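Local coordinates for capsular polysaccharide export system protein KpsC (PDB 6MGB) that probably transfers Kdo from a CMP-activated donor in beta(2,4) linkage, building the glycolipid on which Gram-negative capsules are assembled, at residues S15-I18 and L19-V22; L108-L111 and L112-G116; S246-M249 and G250-L254. All coordinates share one frame; numbering follows the deposited sequence. Where two conformers were deposited one is given.

Contacts 1, 2 and 3 follow one another along the chain, each on its own helix. Contact 1, on helix 17-21, comes just after strand 11-13 of the mixed sheet. Contact 2, on helix 107-114, follows strand 90-94 of that sheet. Contact 3, on helix 248-255, which connects strands 241-244 and 259-262 of the parallel sheet, lies beside the bound CMP. The centres of contacts 1 and 3 are about 27 Å apart, while the nearest atoms of contacts 2 and 3 are about 8 Å apart. Two separate sheets fit the two-lobed GT-B architecture: the first two contacts are structural packing, and the third holds the nucleotide.

Contact 1 of 3, residues S15-I18 and L19-V22; sequences SRQI and LKNV
Lys20 N donates to Arg16 O at 3.2 Å, the first of three successive backbone bonds that wind the short helix 17-21, a capped turn directly after strand 11-13 of the mixed sheet. Asn21 N follows with a straighter bond to Gln17 O, 3.0 Å long with an angle of 166° at the hydrogen. Val22 N then reaches Ile18 O at 2.9 Å; the bond is bent, 131°, where the chain leaves helical geometry at Val22. At the front of the helix a water takes the place of the corresponding bond. It donates to Ser15 O at 2.7 Å and accepts from Leu19 N at 2.8 Å, so both backbone groups are satisfied across the opened turn. Ser15 OG accepts from Gln17 N over 3.1 Å, a capping bond for an amide at the start of the helix. The Asn21 amide lies close as well, ND2 standing 3.2 Å from Gln17 O, but the angle is too poor for a hydrogen bond. With Val22 CG1 anti to its own nitrogen (chi1 -168°), CG2 is set beside Ile18 O. In the conformer given, Gln17 lies loosely alongside Lys20, OE1 3.9 Å from CD. Ile18, Leu19 and Val22 pack on Leu25 and Phe28 of helix 25-29. The turn is thus held mainly by backbone bonds, the serine cap and the water, with loose van der Waals contact between side chains.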
loop_
_atom_site.group_PDB
_atom_site.type_symbol
_atom_site.label_atom_id
_atom_site.label_comp_id
_atom_site.label_asym_id
_atom_site.label_seq_id
_atom_site.Cartn_x
_atom_site.Cartn_y
_atom_site.Cartn_z
ATOM N N SER A 15 18.003 -6.682 -12.120
ATOM C CA SER A 15 17.005 -7.694 -12.425
ATOM C C SER A 15 16.240 -7.252 -13.661
ATOM O O SER A 15 15.712 -6.137 -13.695
ATOM C CB SER A 15 16.042 -7.899 -11.251
ATOM O OG SER A 15 14.907 -8.645 -11.651
ATOM N N ARG A 16 16.195 -8.117 -14.675
ATOM C CA ARG A 16 15.388 -7.836 -15.855
ATOM C C ARG A 16 13.897 -7.993 -15.593
ATOM O O ARG A 16 13.092 -7.631 -16.457
ATOM C CB ARG A 16 15.801 -8.753 -17.008
ATOM C CG ARG A 16 17.243 -8.591 -17.452
ATOM C CD ARG A 16 17.496 -9.328 -18.754
ATOM N NE ARG A 16 18.867 -9.167 -19.228
ATOM C CZ ARG A 16 19.331 -8.077 -19.832
ATOM N NH1 ARG A 16 18.539 -7.030 -20.028
ATOM N NH2 ARG A 16 20.593 -8.028 -20.232
ATOM N N GLN A 17 13.513 -8.518 -14.426
ATOM C CA GLN A 17 12.097 -8.720 -14.155
ATOM C C GLN A 17 11.352 -7.408 -13.956
ATOM O O GLN A 17 10.138 -7.363 -14.182
ATOM C CB GLN A 17 11.924 -9.622 -12.931
ATOM C CG GLN A 17 12.443 -11.041 -13.136
ATOM C CD GLN A 17 11.822 -11.727 -14.339
ATOM O OE1 GLN A 17 12.527 -12.171 -15.247
ATOM N NE2 GLN A 17 10.498 -11.818 -14.352
ATOM N N ILE A 18 12.041 -6.335 -13.560
ATOM C CA ILE A 18 11.360 -5.055 -13.372
ATOM C C ILE A 18 10.795 -4.562 -14.698
ATOM O O ILE A 18 9.598 -4.271 -14.816
ATOM C CB ILE A 18 12.310 -4.017 -12.747
ATOM C CG1 ILE A 18 12.906 -4.550 -11.439
ATOM C CG2 ILE A 18 11.561 -2.707 -12.503
ATOM C CD1 ILE A 18 13.841 -3.579 -10.733
ATOM N N LEU A 19 11.649 -4.463 -15.720
ATOM C CA LEU A 19 11.190 -3.980 -17.017
ATOM C C LEU A 19 10.199 -4.945 -17.651
ATOM O O LEU A 19 9.341 -4.525 -18.436
ATOM C CB LEU A 19 12.385 -3.754 -17.944
ATOM C CG LEU A 19 12.102 -3.096 -19.297
ATOM C CD1 LEU A 19 11.360 -1.774 -19.137
ATOM C CD2 LEU A 19 13.404 -2.878 -20.052
ATOM N N LYS A 20 10.299 -6.236 -17.327
ATOM C CA LYS A 20 9.330 -7.205 -17.830
ATOM C C LYS A 20 7.940 -6.921 -17.278
ATOM O O LYS A 20 6.962 -6.840 -18.032
ATOM C CB LYS A 20 9.766 -8.622 -17.462
ATOM C CG LYS A 20 10.649 -9.303 -18.500
ATOM C CD LYS A 20 10.662 -10.824 -18.337
ATOM C CE LYS A 20 9.287 -11.444 -18.587
ATOM N NZ LYS A 20 9.289 -12.922 -18.446
ATOM N N ASN A 21 7.831 -6.771 -15.958
ATOM C CA ASN A 21 6.541 -6.539 -15.323
ATOM C C ASN A 21 6.046 -5.110 -15.499
ATOM O O ASN A 21 4.848 -4.860 -15.331
ATOM C CB ASN A 21 6.628 -6.862 -13.830
ATOM C CG ASN A 21 7.049 -8.294 -13.566
ATOM O OD1 ASN A 21 6.753 -9.195 -14.350
ATOM N ND2 ASN A 21 7.743 -8.510 -12.455
ATOM N N VAL A 22 6.930 -4.174 -15.831
ATOM C CA VAL A 22 6.561 -2.765 -15.946
ATOM C C VAL A 22 7.157 -2.212 -17.235
ATOM O O VAL A 22 8.173 -1.503 -17.194
ATOM C CB VAL A 22 7.036 -1.965 -14.722
ATOM C CG1 VAL A 22 6.390 -0.589 -14.707
ATOM C CG2 VAL A 22 6.729 -2.720 -13.432
HETATM O O HOH W 1 14.389 -4.631 -15.468
#

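Contact 2 of 3, residues L108-L111 and L112-G116; sequences LENL and LNFGG
This is an i to i+4 contact along the last turns of helix 107-114, in which Leu108 meets Leu112, Glu109 meets Asn113 and Asn110 meets Phe114 on successive faces of a helix packed against helix 289-299. Leu112 puts CD1 against Leu108 CG at 4.1 Å, the two side chains slanting across each other. Its CG, brought beside the backbone nitrogen by a chi1 of -66°, comes 3.4 Å from Leu108 O. Beyond this pair lie Leu292 and Ala295 of helix 289-299, and Trp271 also touches Leu112. An alanine in place of Leu112 is likely to open a gap between Leu108, Trp271 and the Leu292 and Ala295 side chains of helix 289-299.

Glu109 and Asn113 run alongside each other, CG to ND2 4.0 Å apart, their flat ends turned 55° from one another. One water ties this polar face together: it donates to Glu109 OE2 at 2.9 Å and to Asn110 OD1 at 2.8 Å, and accepts from Asn113 ND2. The helix follows strand 90-94 of the mixed sheet, and Glu109 and Asn113 tie it to residues Arg282 to Lys284: Glu109 makes salt bridges with Arg282 and Arg283, while Asn113 ND2 donates to Arg282 O and OD1 accepts from Lys284 N.

On the next face, Asn110 OD1 sits at the edge of the Phe114 ring, in its plane and 3.8 Å from CE2, while Asn113 CB covers the centre of one ring face. The helix ends at Phe114. Gly115 N still bonds to Leu111 O at 3.1 Å, and Gly115, with positive phi, takes the chain out of the helix.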
loop_
_atom_site.group_PDB
_atom_site.type_symbol
_atom_site.label_atom_id
_atom_site.label_comp_id
_atom_site.label_asym_id
_atom_site.label_seq_id
_atom_site.Cartn_x
_atom_site.Cartn_y
_atom_site.Cartn_z
ATOM N N LEU A 108 7.550 9.382 1.885
ATOM C CA LEU A 108 6.196 9.655 2.356
ATOM C C LEU A 108 6.209 10.147 3.797
ATOM O O LEU A 108 5.541 11.132 4.134
ATOM C CB LEU A 108 5.330 8.401 2.218
ATOM C CG LEU A 108 3.895 8.517 2.741
ATOM C CD1 LEU A 108 3.166 9.691 2.104
ATOM C CD2 LEU A 108 3.131 7.227 2.491
ATOM N N GLU A 109 6.966 9.473 4.667
ATOM C CA GLU A 109 7.040 9.906 6.057
ATOM C C GLU A 109 7.586 11.324 6.155
ATOM O O GLU A 109 7.133 12.115 6.988
ATOM C CB GLU A 109 7.908 8.945 6.869
ATOM C CG GLU A 109 7.840 9.189 8.370
ATOM C CD GLU A 109 8.840 8.357 9.145
ATOM O OE1 GLU A 109 8.437 7.326 9.724
ATOM O OE2 GLU A 109 10.030 8.732 9.171
ATOM N N ASN A 110 8.560 11.663 5.307
ATOM C CA ASN A 110 9.104 13.017 5.312
ATOM C C ASN A 110 8.048 14.032 4.887
ATOM O O ASN A 110 7.932 15.105 5.488
ATOM C CB ASN A 110 10.329 13.097 4.399
ATOM C CG ASN A 110 11.557 12.434 5.001
ATOM O OD1 ASN A 110 11.605 12.147 6.199
ATOM N ND2 ASN A 110 12.570 12.208 4.169
ATOM N N LEU A 111 7.269 13.710 3.849
ATOM C CA LEU A 111 6.187 14.601 3.440
ATOM C C LEU A 111 5.213 14.842 4.585
ATOM O O LEU A 111 4.782 15.978 4.818
ATOM C CB LEU A 111 5.449 14.017 2.234
ATOM C CG LEU A 111 6.174 14.072 0.889
ATOM C CD1 LEU A 111 5.423 13.253 -0.146
ATOM C CD2 LEU A 111 6.324 15.510 0.417
ATOM N N LEU A 112 4.865 13.785 5.320
ATOM C CA LEU A 112 3.896 13.918 6.400
ATOM C C LEU A 112 4.485 14.649 7.597
ATOM O O LEU A 112 3.771 15.393 8.278
ATOM C CB LEU A 112 3.392 12.536 6.811
ATOM C CG LEU A 112 2.579 11.799 5.739
ATOM C CD1 LEU A 112 2.417 10.323 6.075
ATOM C CD2 LEU A 112 1.215 12.449 5.562
ATOM N N ASN A 113 5.779 14.460 7.867
ATOM C CA ASN A 113 6.381 15.066 9.051
ATOM C C ASN A 113 6.585 16.567 8.874
ATOM O O ASN A 113 6.280 17.349 9.782
ATOM C CB ASN A 113 7.715 14.386 9.374
ATOM C CG ASN A 113 7.623 13.442 10.563
ATOM O OD1 ASN A 113 6.815 13.640 11.470
ATOM N ND2 ASN A 113 8.463 12.414 10.567
ATOM N N PHE A 114 7.095 16.990 7.718
ATOM C CA PHE A 114 7.622 18.338 7.565
ATOM C C PHE A 114 6.901 19.191 6.528
ATOM O O PHE A 114 7.234 20.374 6.388
ATOM C CB PHE A 114 9.107 18.271 7.199
ATOM C CG PHE A 114 9.898 17.307 8.040
ATOM C CD1 PHE A 114 10.138 17.565 9.379
ATOM C CD2 PHE A 114 10.410 16.145 7.483
ATOM C CE1 PHE A 114 10.867 16.679 10.150
ATOM C CE2 PHE A 114 11.142 15.256 8.253
ATOM C CZ PHE A 114 11.369 15.524 9.586
ATOM N N GLY A 115 5.945 18.635 5.785
ATOM C CA GLY A 115 5.151 19.458 4.892
ATOM C C GLY A 115 5.912 19.898 3.651
ATOM O O GLY A 115 6.749 19.174 3.103
ATOM N N GLY A 116 5.608 21.113 3.204
ATOM C CA GLY A 116 6.126 21.632 1.956
ATOM C C GLY A 116 5.186 21.506 0.777
ATOM O O GLY A 116 5.598 21.796 -0.353
HETATM O O HOH W 2 10.460 11.515 8.637
#

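Contact 3 of 3, residues S246-M249 and G250-L254; sequences SSQM and GFEGL. With C5P (cytidine-5'-monophosphate), chain D.
One turn of helix holds a nucleotide by its phosphate and its ribose here: Gln248 grips the phosphate of the bound CMP through its backbone, while Glu252, which crosses the Gln248 side chain obliquely, takes the ribose hydroxyls. Gln248 N donates almost straight to O3P of CMP, 2.8 Å away at 173°. Beside it Ser247 OG donates a hydrogen bond to O1P at 2.8 Å and accepts from Met249 N at 3.0 Å, so this N-cap serine closes the helix start and binds the ligand at once. With the phosphate at the helix N-terminus, the positive end of the helix dipole would probably help to balance its charge.

Glu252 reaches the sugar by an extended chain leaving beside its own nitrogen (chi1 -68°). OE1 accepts from O2' of CMP at 2.9 Å, whereas the bond from O3' to OE2 is weak. The Gln248 side chain runs past the edge of the ribose, CG 3.3 Å from O3' of CMP, and its amide lies 80° from the Glu252 carboxylate plane. That amide is fixed from outside, NE2 donating to Phe76 O and OE1 accepting from Lys140 NZ.

Helix 248-255 is the crossover of a beta-alpha-beta unit between parallel strands 241-244 and 259-262, a Rossmann-like arrangement that suits the nucleotide-binding half of a GT-B glycosyltransferase.

The extended Met249 chain carries SD over the cytosine face, 3.4 Å from N3 of CMP. Its CG lies near Glu252 OE1, and the two side chains cross at about a right angle. At Gly250 a CB would sit tight against Ser247 O, the acceptor of Gly250 N. Asp163 O, Lys200 NZ and His202 NE2 also bond to CMP.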
loop_
_atom_site.group_PDB
_atom_site.type_symbol
_atom_site.label_atom_id
_atom_site.label_comp_id
_atom_site.label_asym_id
_atom_site.label_seq_id
_atom_site.Cartn_x
_atom_site.Cartn_y
_atom_site.Cartn_z
ATOM N N SER A 246 -0.662 -4.543 9.248
ATOM C CA SER A 246 -0.001 -3.553 8.402
ATOM C C SER A 246 -0.572 -3.478 6.987
ATOM O O SER A 246 0.097 -2.935 6.099
ATOM C CB SER A 246 1.500 -3.864 8.305
ATOM O OG SER A 246 1.713 -5.111 7.665
ATOM N N SER A 247 -1.779 -3.985 6.750
ATOM C CA SER A 247 -2.316 -4.062 5.399
ATOM C C SER A 247 -2.716 -2.684 4.876
ATOM O O SER A 247 -3.182 -1.819 5.621
ATOM C CB SER A 247 -3.528 -4.992 5.366
ATOM O OG SER A 247 -4.145 -4.985 4.091
ATOM N N GLN A 248 -2.541 -2.490 3.565
ATOM C CA GLN A 248 -3.056 -1.285 2.921
ATOM C C GLN A 248 -4.567 -1.183 3.071
ATOM O O GLN A 248 -5.124 -0.080 3.024
ATOM C CB GLN A 248 -2.675 -1.269 1.439
ATOM C CG GLN A 248 -3.233 -0.080 0.662
ATOM C CD GLN A 248 -2.855 -0.114 -0.805
ATOM O OE1 GLN A 248 -1.875 -0.750 -1.193
ATOM N NE2 GLN A 248 -3.639 0.566 -1.632
ATOM N N MET A 249 -5.249 -2.317 3.245
ATOM C CA MET A 249 -6.696 -2.286 3.414
ATOM C C MET A 249 -7.098 -1.532 4.673
ATOM O O MET A 249 -8.232 -1.051 4.760
ATOM C CB MET A 249 -7.247 -3.714 3.440
ATOM C CG MET A 249 -8.763 -3.796 3.440
ATOM S SD MET A 249 -9.353 -5.463 3.079
ATOM C CE MET A 249 -11.114 -5.261 3.326
ATOM N N GLY A 250 -6.192 -1.418 5.647
ATOM C CA GLY A 250 -6.464 -0.577 6.802
ATOM C C GLY A 250 -6.615 0.884 6.428
ATOM O O GLY A 250 -7.467 1.591 6.973
ATOM N N PHE A 251 -5.793 1.361 5.490
ATOM C CA PHE A 251 -5.936 2.737 5.030
ATOM C C PHE A 251 -7.204 2.909 4.204
ATOM O O PHE A 251 -7.862 3.952 4.280
ATOM C CB PHE A 251 -4.714 3.161 4.219
ATOM C CG PHE A 251 -4.714 4.618 3.861
ATOM C CD1 PHE A 251 -4.640 5.581 4.854
ATOM C CD2 PHE A 251 -4.794 5.026 2.540
ATOM C CE1 PHE A 251 -4.644 6.926 4.537
ATOM C CE2 PHE A 251 -4.798 6.371 2.216
ATOM C CZ PHE A 251 -4.723 7.321 3.217
ATOM N N GLU A 252 -7.561 1.900 3.406
ATOM C CA GLU A 252 -8.820 1.961 2.672
ATOM C C GLU A 252 -10.001 2.067 3.628
ATOM O O GLU A 252 -10.979 2.768 3.348
ATOM C CB GLU A 252 -8.952 0.741 1.762
ATOM C CG GLU A 252 -7.944 0.748 0.625
ATOM C CD GLU A 252 -8.031 -0.476 -0.259
ATOM O OE1 GLU A 252 -8.752 -1.431 0.100
ATOM O OE2 GLU A 252 -7.371 -0.481 -1.320
ATOM N N GLY A 253 -9.919 1.388 4.774
ATOM C CA GLY A 253 -10.934 1.566 5.799
ATOM C C GLY A 253 -10.892 2.949 6.421
ATOM O O GLY A 253 -11.934 3.565 6.663
ATOM N N LEU A 254 -9.687 3.460 6.684
ATOM C CA LEU A 254 -9.555 4.810 7.223
ATOM C C LEU A 254 -10.158 5.838 6.271
ATOM O O LEU A 254 -10.813 6.792 6.706
ATOM C CB LEU A 254 -8.079 5.120 7.484
ATOM C CG LEU A 254 -7.736 6.150 8.562
ATOM C CD1 LEU A 254 -8.149 5.664 9.942
ATOM C CD2 LEU A 254 -6.247 6.450 8.533
HETATM O O3P C5P D . -1.268 -4.373 1.852
HETATM P P C5P D . -1.930 -5.639 1.358
HETATM O O1P C5P D . -2.299 -6.503 2.560
HETATM O O2P C5P D . -1.186 -6.498 0.353
HETATM O "O5'" C5P D . -3.295 -5.174 0.688
HETATM C "C5'" C5P D . -3.348 -4.730 -0.659
HETATM C "C4'" C5P D . -4.772 -4.476 -1.079
HETATM O "O4'" C5P D . -5.452 -5.747 -1.246
HETATM C "C3'" C5P D . -5.626 -3.724 -0.068
HETATM O "O3'" C5P D . -5.471 -2.319 -0.159
HETATM C "C2'" C5P D . -7.038 -4.198 -0.392
HETATM O "O2'" C5P D . -7.578 -3.487 -1.497
HETATM C "C1'" C5P D . -6.791 -5.648 -0.808
HETATM N N1 C5P D . -6.984 -6.590 0.320
HETATM C C2 C5P D . -8.250 -7.382 0.439
HETATM N N3 C5P D . -8.434 -8.336 1.589
HETATM C C4 C5P D . -7.383 -8.501 2.589
HETATM C C5 C5P D . -6.123 -7.714 2.470
HETATM C C6 C5P D . -5.941 -6.761 1.320
HETATM O O2 C5P D . -9.103 -7.252 -0.368
HETATM N N4 C5P D . -7.562 -9.425 3.706
#